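Local coordinates for 2L protein (Yaba-like disease virus, PDB 3IT8) that probably binds and sequesters host tumour necrosis factor, using a platform related to that of MHC class I heavy chains, followed by an immunoglobulin-like domain, at residues L200-N205 against C281-D286; T100-G105 against L288-Y293. All coordinates share one frame; numbering follows the deposited sequence.

Interaction 1: residues L200-N205 against C281-D286; sequences LECTVN and CVVFHD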
ATOM      1  N   LEU D 200      -0.244  -8.614  48.943  1.00 61.70           N
ATOM      2  CA  LEU D 200      -0.761  -9.541  47.947  1.00 64.72           C
ATOM      3  C   LEU D 200       0.323 -10.508  47.513  1.00 61.40           C
ATOM      4  O   LEU D 200       1.469 -10.117  47.294  1.00 57.02           O
ATOM      5  CB  LEU D 200      -1.311  -8.773  46.748  1.00 81.31           C
ATOM      6  CG  LEU D 200      -2.702  -8.215  47.037  1.00 62.37           C
ATOM      7  CD1 LEU D 200      -3.117  -7.235  45.969  1.00 62.37           C
ATOM      8  CD2 LEU D 200      -3.678  -9.375  47.118  1.00 62.37           C
ATOM      9  N   GLU D 201      -0.043 -11.776  47.403  1.00 67.42           N
ATOM     10  CA  GLU D 201       0.902 -12.800  47.019  1.00 63.67           C
ATOM     11  C   GLU D 201       0.369 -13.635  45.875  1.00 66.92           C
ATOM     12  O   GLU D 201      -0.616 -14.364  46.030  1.00 67.70           O
ATOM     13  CB  GLU D 201       1.187 -13.702  48.209  1.00164.75           C
ATOM     14  CG  GLU D 201       2.187 -14.785  47.918  1.00123.30           C
ATOM     15  CD  GLU D 201       2.348 -15.726  49.084  1.00123.30           C
ATOM     16  OE1 GLU D 201       2.659 -15.240  50.192  1.00123.30           O
ATOM     17  OE2 GLU D 201       2.159 -16.948  48.897  1.00123.30           O
ATOM     18  N   CYS D 202       1.033 -13.530  44.727  1.00 64.96           N
ATOM     19  CA  CYS D 202       0.662 -14.276  43.532  1.00 65.24           C
ATOM     20  C   CYS D 202       1.556 -15.502  43.501  1.00 66.33           C
ATOM     21  O   CYS D 202       2.769 -15.367  43.502  1.00 65.03           O
ATOM     22  CB  CYS D 202       0.922 -13.421  42.294  1.00107.66           C
ATOM     23  SG  CYS D 202       0.152 -13.991  40.753  1.00 84.85           S
ATOM     24  N   THR D 203       0.977 -16.697  43.508  1.00 75.28           N
ATOM     25  CA  THR D 203       1.803 -17.894  43.461  1.00 64.64           C
ATOM     26  C   THR D 203       1.431 -18.744  42.259  1.00 78.13           C
ATOM     27  O   THR D 203       0.266 -19.109  42.058  1.00 70.93           O
ATOM     28  CB  THR D 203       1.665 -18.749  44.724  1.00116.52           C
ATOM     29  OG1 THR D 203       0.834 -19.876  44.438  1.00 65.67           O
ATOM     30  CG2 THR D 203       1.056 -17.945  45.855  1.00 65.67           C
ATOM     31  N   VAL D 204       2.446 -19.046  41.460  1.00 44.32           N
ATOM     32  CA  VAL D 204       2.284 -19.841  40.251  1.00 40.04           C
ATOM     33  C   VAL D 204       2.911 -21.211  40.510  1.00 48.88           C
ATOM     34  O   VAL D 204       4.091 -21.312  40.803  1.00 49.99           O
ATOM     35  CB  VAL D 204       2.970 -19.128  39.055  1.00 51.11           C
ATOM     36  CG1 VAL D 204       2.592 -19.812  37.746  1.00 35.64           C
ATOM     37  CG2 VAL D 204       2.565 -17.660  39.037  1.00 35.64           C
ATOM     38  N   ASN D 205       2.108 -22.262  40.393  1.00 56.10           N
ATOM     39  CA  ASN D 205       2.576 -23.606  40.683  1.00 52.32           C
ATOM     40  C   ASN D 205       2.872 -24.535  39.532  1.00 56.48           C
ATOM     41  O   ASN D 205       2.037 -24.767  38.645  1.00 59.36           O
ATOM     42  CB  ASN D 205       1.593 -24.294  41.621  1.00135.90           C
ATOM     43  CG  ASN D 205       1.516 -23.612  42.953  1.00 89.82           C
ATOM     44  OD1 ASN D 205       2.537 -23.413  43.611  1.00 89.82           O
ATOM     45  ND2 ASN D 205       0.306 -23.236  43.364  1.00 89.82           N
ATOM     46  N   CYS D 281      -3.267  -9.809  39.641  1.00 64.37           N
ATOM     47  CA  CYS D 281      -2.040 -10.403  39.143  1.00 60.25           C
ATOM     48  C   CYS D 281      -2.166 -10.901  37.705  1.00 57.89           C
ATOM     49  O   CYS D 281      -3.041 -11.714  37.398  1.00 58.63           O
ATOM     50  CB  CYS D 281      -1.618 -11.562  40.058  1.00153.81           C
ATOM     51  SG  CYS D 281       0.002 -12.287  39.645  1.00100.92           S
ATOM     52  N   VAL D 282      -1.300 -10.401  36.822  1.00 46.95           N
ATOM     53  CA  VAL D 282      -1.289 -10.845  35.428  1.00 42.94           C
ATOM     54  C   VAL D 282      -0.045 -11.707  35.236  1.00 53.34           C
ATOM     55  O   VAL D 282       1.074 -11.233  35.405  1.00 44.40           O
ATOM     56  CB  VAL D 282      -1.226  -9.677  34.434  1.00 55.11           C
ATOM     57  CG1 VAL D 282      -1.445 -10.206  33.032  1.00 36.89           C
ATOM     58  CG2 VAL D 282      -2.283  -8.632  34.773  1.00 36.89           C
ATOM     59  N   VAL D 283      -0.255 -12.971  34.884  1.00 41.14           N
ATOM     60  CA  VAL D 283       0.829 -13.932  34.692  1.00 32.88           C
ATOM     61  C   VAL D 283       1.160 -14.213  33.238  1.00 40.80           C
ATOM     62  O   VAL D 283       0.295 -14.648  32.477  1.00 41.39           O
ATOM     63  CB  VAL D 283       0.470 -15.259  35.367  1.00 58.27           C
ATOM     64  CG1 VAL D 283       1.449 -16.339  34.971  1.00 37.60           C
ATOM     65  CG2 VAL D 283       0.453 -15.068  36.871  1.00 37.60           C
ATOM     66  N   PHE D 284       2.415 -13.966  32.857  1.00 40.52           N
ATOM     67  CA  PHE D 284       2.861 -14.212  31.489  1.00 36.72           C
ATOM     68  C   PHE D 284       3.700 -15.475  31.429  1.00 44.55           C
ATOM     69  O   PHE D 284       4.749 -15.565  32.056  1.00 43.93           O
ATOM     70  CB  PHE D 284       3.674 -13.038  30.972  1.00 64.92           C
ATOM     71  CG  PHE D 284       2.894 -11.775  30.865  1.00 39.69           C
ATOM     72  CD1 PHE D 284       2.795 -10.912  31.946  1.00 39.69           C
ATOM     73  CD2 PHE D 284       2.256 -11.435  29.670  1.00 39.69           C
ATOM     74  CE1 PHE D 284       2.072  -9.722  31.842  1.00 39.69           C
ATOM     75  CE2 PHE D 284       1.524 -10.243  29.552  1.00 39.69           C
ATOM     76  CZ  PHE D 284       1.434  -9.386  30.641  1.00 39.69           C
ATOM     77  N   HIS D 285       3.223 -16.454  30.673  1.00 39.12           N
ATOM     78  CA  HIS D 285       3.924 -17.721  30.519  1.00 40.19           C
ATOM     79  C   HIS D 285       3.599 -18.337  29.153  1.00 44.50           C
ATOM     80  O   HIS D 285       2.605 -17.973  28.532  1.00 46.72           O
ATOM     81  CB  HIS D 285       3.502 -18.668  31.628  1.00 66.35           C
ATOM     82  CG  HIS D 285       4.195 -19.985  31.581  1.00 42.72           C
ATOM     83  ND1 HIS D 285       5.475 -20.168  32.048  1.00 42.72           N
ATOM     84  CD2 HIS D 285       3.800 -21.180  31.087  1.00 42.72           C
ATOM     85  CE1 HIS D 285       5.841 -21.420  31.844  1.00 42.72           C
ATOM     86  NE2 HIS D 285       4.844 -22.055  31.260  1.00 42.72           N
ATOM     87  N   ASP D 286       4.433 -19.261  28.684  1.00 50.04           N
ATOM     88  CA  ASP D 286       4.208 -19.892  27.382  1.00 51.95           C
ATOM     89  C   ASP D 286       2.821 -20.514  27.286  1.00 53.29           C
ATOM     90  O   ASP D 286       2.124 -20.346  26.286  1.00 56.85           O
ATOM     91  CB  ASP D 286       5.298 -20.926  27.103  1.00 99.53           C
ATOM     92  CG  ASP D 286       6.548 -20.301  26.499  1.00 70.49           C
ATOM     93  OD1 ASP D 286       6.734 -19.072  26.670  1.00 70.49           O
ATOM     94  OD2 ASP D 286       7.339 -21.040  25.860  1.00 70.49           O
TER
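Cys202 and Cys281 are joined by a disulfide, with a distance of 2.0 Å between Cys202 SG and Cys281 SG, and this bond spans the gap between two strands that share no hydrogen bond. With SG anti to the backbone nitrogen in both cysteines (chi1 -165° in Cys202), the two sulfurs meet between the sheets. The C-S-S-C torsion is -90°, a left-handed turn that leaves Cys202 CB and Cys281 CB 3.9 Å apart. The CA atoms of Cys202 and Cys281 are drawn to 6.4 Å, whereas two residues further along both strands Val204 CA and Val283 CA stand 8.2 Å apart. This is the hallmark of an immunoglobulin sandwich: the cysteines lie on the B and F strands, one in each of the facing sheets; the segments 200-205 and 281-284 run in broadly the same direction, 26° apart. All four touching residues are buried. Trp216, on the strand 213-218 beside the F strand, packs against Cys202 in the manner of the tryptophan of the Ig core, and Val188 of the first strand touches Cys281. Val283 continues the hydrophobic layer. Its CG1 is anti to the backbone nitrogen, which leaves CG2 as the methyl that does the touching; Val283 CG2 lies 4.0 Å from Cys202 SG. The same methyl also meets Val204, at 4.0 Å between Val283 CG2 and Val204 CG2. The two valines have matching rotamers but come from opposite sheets, and their side chains pass one another in opposite directions, with a single methyl of each in touch. Val204 also touches Leu265 and Pro184, while Thr214 lies against Cys281. The backbone of Cys202 is hydrogen-bonded to Asp267 within the sheet of strand 198-207.

Interaction 2: residues T100-G105 against L288-Y293; sequences TGLLFG and LEAQVY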
ATOM      1  N   THR D 100       8.386 -14.910  26.618  1.00 42.87           N
ATOM      2  CA  THR D 100       7.621 -15.369  27.779  1.00 42.87           C
ATOM      3  C   THR D 100       6.153 -14.997  27.569  1.00 42.87           C
ATOM      4  O   THR D 100       5.747 -13.878  27.876  1.00 42.87           O
ATOM      5  CB  THR D 100       8.126 -14.674  29.052  1.00 48.74           C
ATOM      6  OG1 THR D 100       9.540 -14.865  29.162  1.00 48.74           O
ATOM      7  CG2 THR D 100       7.448 -15.240  30.284  1.00 48.74           C
ATOM      8  N   GLY D 101       5.356 -15.927  27.052  1.00 46.77           N
ATOM      9  CA  GLY D 101       3.965 -15.607  26.792  1.00 46.77           C
ATOM     10  C   GLY D 101       3.903 -14.503  25.746  1.00 46.77           C
ATOM     11  O   GLY D 101       4.549 -14.596  24.698  1.00 46.77           O
ATOM     12  N   LEU D 102       3.141 -13.452  26.029  1.00 42.03           N
ATOM     13  CA  LEU D 102       3.023 -12.335  25.106  1.00 42.03           C
ATOM     14  C   LEU D 102       4.257 -11.447  25.129  1.00 42.03           C
ATOM     15  O   LEU D 102       4.585 -10.821  24.122  1.00 42.03           O
ATOM     16  CB  LEU D 102       1.814 -11.470  25.452  1.00 41.70           C
ATOM     17  CG  LEU D 102       0.415 -12.016  25.209  1.00 41.70           C
ATOM     18  CD1 LEU D 102      -0.576 -10.890  25.462  1.00 41.70           C
ATOM     19  CD2 LEU D 102       0.292 -12.546  23.782  1.00 41.70           C
ATOM     20  N   LEU D 103       4.924 -11.380  26.279  1.00 39.65           N
ATOM     21  CA  LEU D 103       6.109 -10.547  26.417  1.00 39.65           C
ATOM     22  C   LEU D 103       7.299 -11.092  25.630  1.00 39.65           C
ATOM     23  O   LEU D 103       7.426 -12.304  25.430  1.00 39.65           O
ATOM     24  CB  LEU D 103       6.498 -10.419  27.887  1.00 35.08           C
ATOM     25  CG  LEU D 103       5.381  -9.984  28.832  1.00 35.08           C
ATOM     26  CD1 LEU D 103       5.959  -9.808  30.239  1.00 35.08           C
ATOM     27  CD2 LEU D 103       4.750  -8.691  28.348  1.00 35.08           C
ATOM     28  N   PHE D 104       8.162 -10.189  25.173  1.00 36.21           N
ATOM     29  CA  PHE D 104       9.347 -10.589  24.436  1.00 36.21           C
ATOM     30  C   PHE D 104      10.362  -9.460  24.438  1.00 36.21           C
ATOM     31  O   PHE D 104       9.988  -8.291  24.407  1.00 36.21           O
ATOM     32  CB  PHE D 104       8.967 -10.983  23.007  1.00 41.22           C
ATOM     33  CG  PHE D 104       8.438  -9.845  22.176  1.00 38.23           C
ATOM     34  CD1 PHE D 104       9.277  -9.136  21.335  1.00 38.23           C
ATOM     35  CD2 PHE D 104       7.091  -9.488  22.224  1.00 38.23           C
ATOM     36  CE1 PHE D 104       8.785  -8.093  20.553  1.00 38.23           C
ATOM     37  CE2 PHE D 104       6.597  -8.439  21.438  1.00 38.23           C
ATOM     38  CZ  PHE D 104       7.445  -7.749  20.609  1.00 38.23           C
ATOM     39  N   GLY D 105      11.642  -9.810  24.492  1.00 49.86           N
ATOM     40  CA  GLY D 105      12.683  -8.797  24.490  1.00 49.86           C
ATOM     41  C   GLY D 105      14.072  -9.406  24.455  1.00 49.86           C
ATOM     42  O   GLY D 105      14.216 -10.629  24.405  1.00 49.86           O
ATOM     43  N   LEU D 288      -0.934 -20.421  28.370  1.00 59.06           N
ATOM     44  CA  LEU D 288      -1.715 -19.223  28.741  1.00 61.08           C
ATOM     45  C   LEU D 288      -0.972 -17.916  28.450  1.00 71.03           C
ATOM     46  O   LEU D 288      -0.468 -17.284  29.364  1.00 69.25           O
ATOM     47  CB  LEU D 288      -2.155 -19.247  30.231  1.00 82.33           C
ATOM     48  CG  LEU D 288      -1.429 -19.276  31.611  1.00 62.33           C
ATOM     49  CD1 LEU D 288      -0.774 -20.612  31.804  1.00 62.33           C
ATOM     50  CD2 LEU D 288      -0.435 -18.152  31.795  1.00 62.33           C
ATOM     51  N   GLU D 289      -0.912 -17.510  27.181  1.00 68.22           N
ATOM     52  CA  GLU D 289      -0.214 -16.280  26.770  1.00 68.22           C
ATOM     53  C   GLU D 289      -0.163 -15.183  27.847  1.00 68.22           C
ATOM     54  O   GLU D 289       0.883 -14.585  28.094  1.00 68.22           O
ATOM     55  CB  GLU D 289      -0.835 -15.726  25.485  1.00197.93           C
ATOM     56  CG  GLU D 289      -0.658 -16.637  24.274  1.00121.29           C
ATOM     57  CD  GLU D 289      -1.157 -16.003  22.980  1.00121.29           C
ATOM     58  OE1 GLU D 289      -2.354 -15.646  22.909  1.00121.29           O
ATOM     59  OE2 GLU D 289      -0.350 -15.862  22.032  1.00121.29           O
ATOM     60  N   ALA D 290      -1.292 -14.924  28.491  1.00 68.31           N
ATOM     61  CA  ALA D 290      -1.342 -13.928  29.554  1.00 66.53           C
ATOM     62  C   ALA D 290      -2.699 -13.974  30.241  1.00 62.52           C
ATOM     63  O   ALA D 290      -3.704 -13.551  29.668  1.00 59.93           O
ATOM     64  CB  ALA D 290      -1.088 -12.547  28.999  1.00 35.92           C
ATOM     65  N   GLN D 291      -2.731 -14.502  31.465  1.00 34.19           N
ATOM     66  CA  GLN D 291      -3.973 -14.599  32.231  1.00 37.47           C
ATOM     67  C   GLN D 291      -4.012 -13.689  33.451  1.00 39.64           C
ATOM     68  O   GLN D 291      -2.986 -13.421  34.078  1.00 40.70           O
ATOM     69  CB  GLN D 291      -4.221 -16.024  32.681  1.00 76.72           C
ATOM     70  CG  GLN D 291      -5.022 -16.824  31.701  1.00 59.95           C
ATOM     71  CD  GLN D 291      -5.659 -18.036  32.357  1.00 59.95           C
ATOM     72  OE1 GLN D 291      -6.305 -17.917  33.407  1.00 59.95           O
ATOM     73  NE2 GLN D 291      -5.487 -19.211  31.746  1.00 59.95           N
ATOM     74  N   VAL D 292      -5.211 -13.210  33.783  1.00 53.33           N
ATOM     75  CA  VAL D 292      -5.381 -12.326  34.928  1.00 50.48           C
ATOM     76  C   VAL D 292      -5.954 -13.111  36.107  1.00 54.30           C
ATOM     77  O   VAL D 292      -6.792 -14.001  35.929  1.00 56.56           O
ATOM     78  CB  VAL D 292      -6.312 -11.159  34.582  1.00 67.95           C
ATOM     79  CG1 VAL D 292      -6.164 -10.064  35.615  1.00 60.25           C
ATOM     80  CG2 VAL D 292      -5.992 -10.631  33.196  1.00 60.25           C
ATOM     81  N   TYR D 293      -5.473 -12.803  37.309  1.00 44.92           N
ATOM     82  CA  TYR D 293      -5.922 -13.482  38.528  1.00 43.99           C
ATOM     83  C   TYR D 293      -6.191 -12.471  39.635  1.00 45.45           C
ATOM     84  O   TYR D 293      -5.414 -11.539  39.845  1.00 48.31           O
ATOM     85  CB  TYR D 293      -4.882 -14.496  38.984  1.00 79.14           C
ATOM     86  CG  TYR D 293      -4.585 -15.552  37.950  1.00 51.56           C
ATOM     87  CD1 TYR D 293      -3.563 -15.375  37.010  1.00 51.56           C
ATOM     88  CD2 TYR D 293      -5.325 -16.730  37.900  1.00 51.56           C
ATOM     89  CE1 TYR D 293      -3.284 -16.360  36.041  1.00 51.56           C
ATOM     90  CE2 TYR D 293      -5.060 -17.714  36.940  1.00 51.56           C
ATOM     91  CZ  TYR D 293      -4.037 -17.524  36.018  1.00 51.56           C
ATOM     92  OH  TYR D 293      -3.756 -18.503  35.101  1.00 51.56           O
TER
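Glu289 brings both its backbone and its side chain to the turn at Gly101 and Leu102. Its carbonyl accepts a hydrogen bond from the turn, with Leu102 N 3.3 Å from Glu289 O; the bond is bent, at 141° about the hydrogen, and the donor stands 31° out of the carbonyl plane. The same oxygen receives a CA-H...O contact, Gly101 CA lying 3.5 Å from Glu289 O. The Glu289 side chain starts with CG beside the backbone nitrogen and then runs out extended, crossing that of Leu102 at about a right angle. Leu102 CD2 meets Glu289 CB at 3.8 Å and sits equally far, 3.8 Å, from Glu289 OE2, although this glutamate is poorly ordered. Outside the two segments, its carboxylate also makes a long, weak ion pair with a basic side chain of the chain of another protein. Ala290 comes next, its CB directed at the turn and 3.9 Å from Leu102 CD1, so the two branches of Leu102 are shared between successive residues. From Gln291 the chain moves off as a strand. The type II' turn from Thr100 to Leu103 connects strands 90-100 and 103-112 as a hairpin of the MHC-like platform; it meets the Ig-like domain just before strand 291-293, with strands 279-284 and 213-218 packing against Leu103.

Followed from the N terminus, the chain first passes the hairpin turn in 100-105 of the MHC-like platform, then enters the Ig-like domain, where 200-205 belongs to one sheet and 281-286 to the other. Interaction 1 closes a loop of 75 residues within that domain. Soon afterwards 288-293 returns to that turn, so interaction 2 closes a much longer loop of 182 residues that encloses the first; the two do not cross. Interaction 1 ties the sandwich together, whereas interaction 2 joins the two domains. They meet in the sheet shared by strands 279-284 and 291-293, with a probable hydrogen bond between Val283 N and Gln291 O, and Asp286 bonds weakly to Gly101.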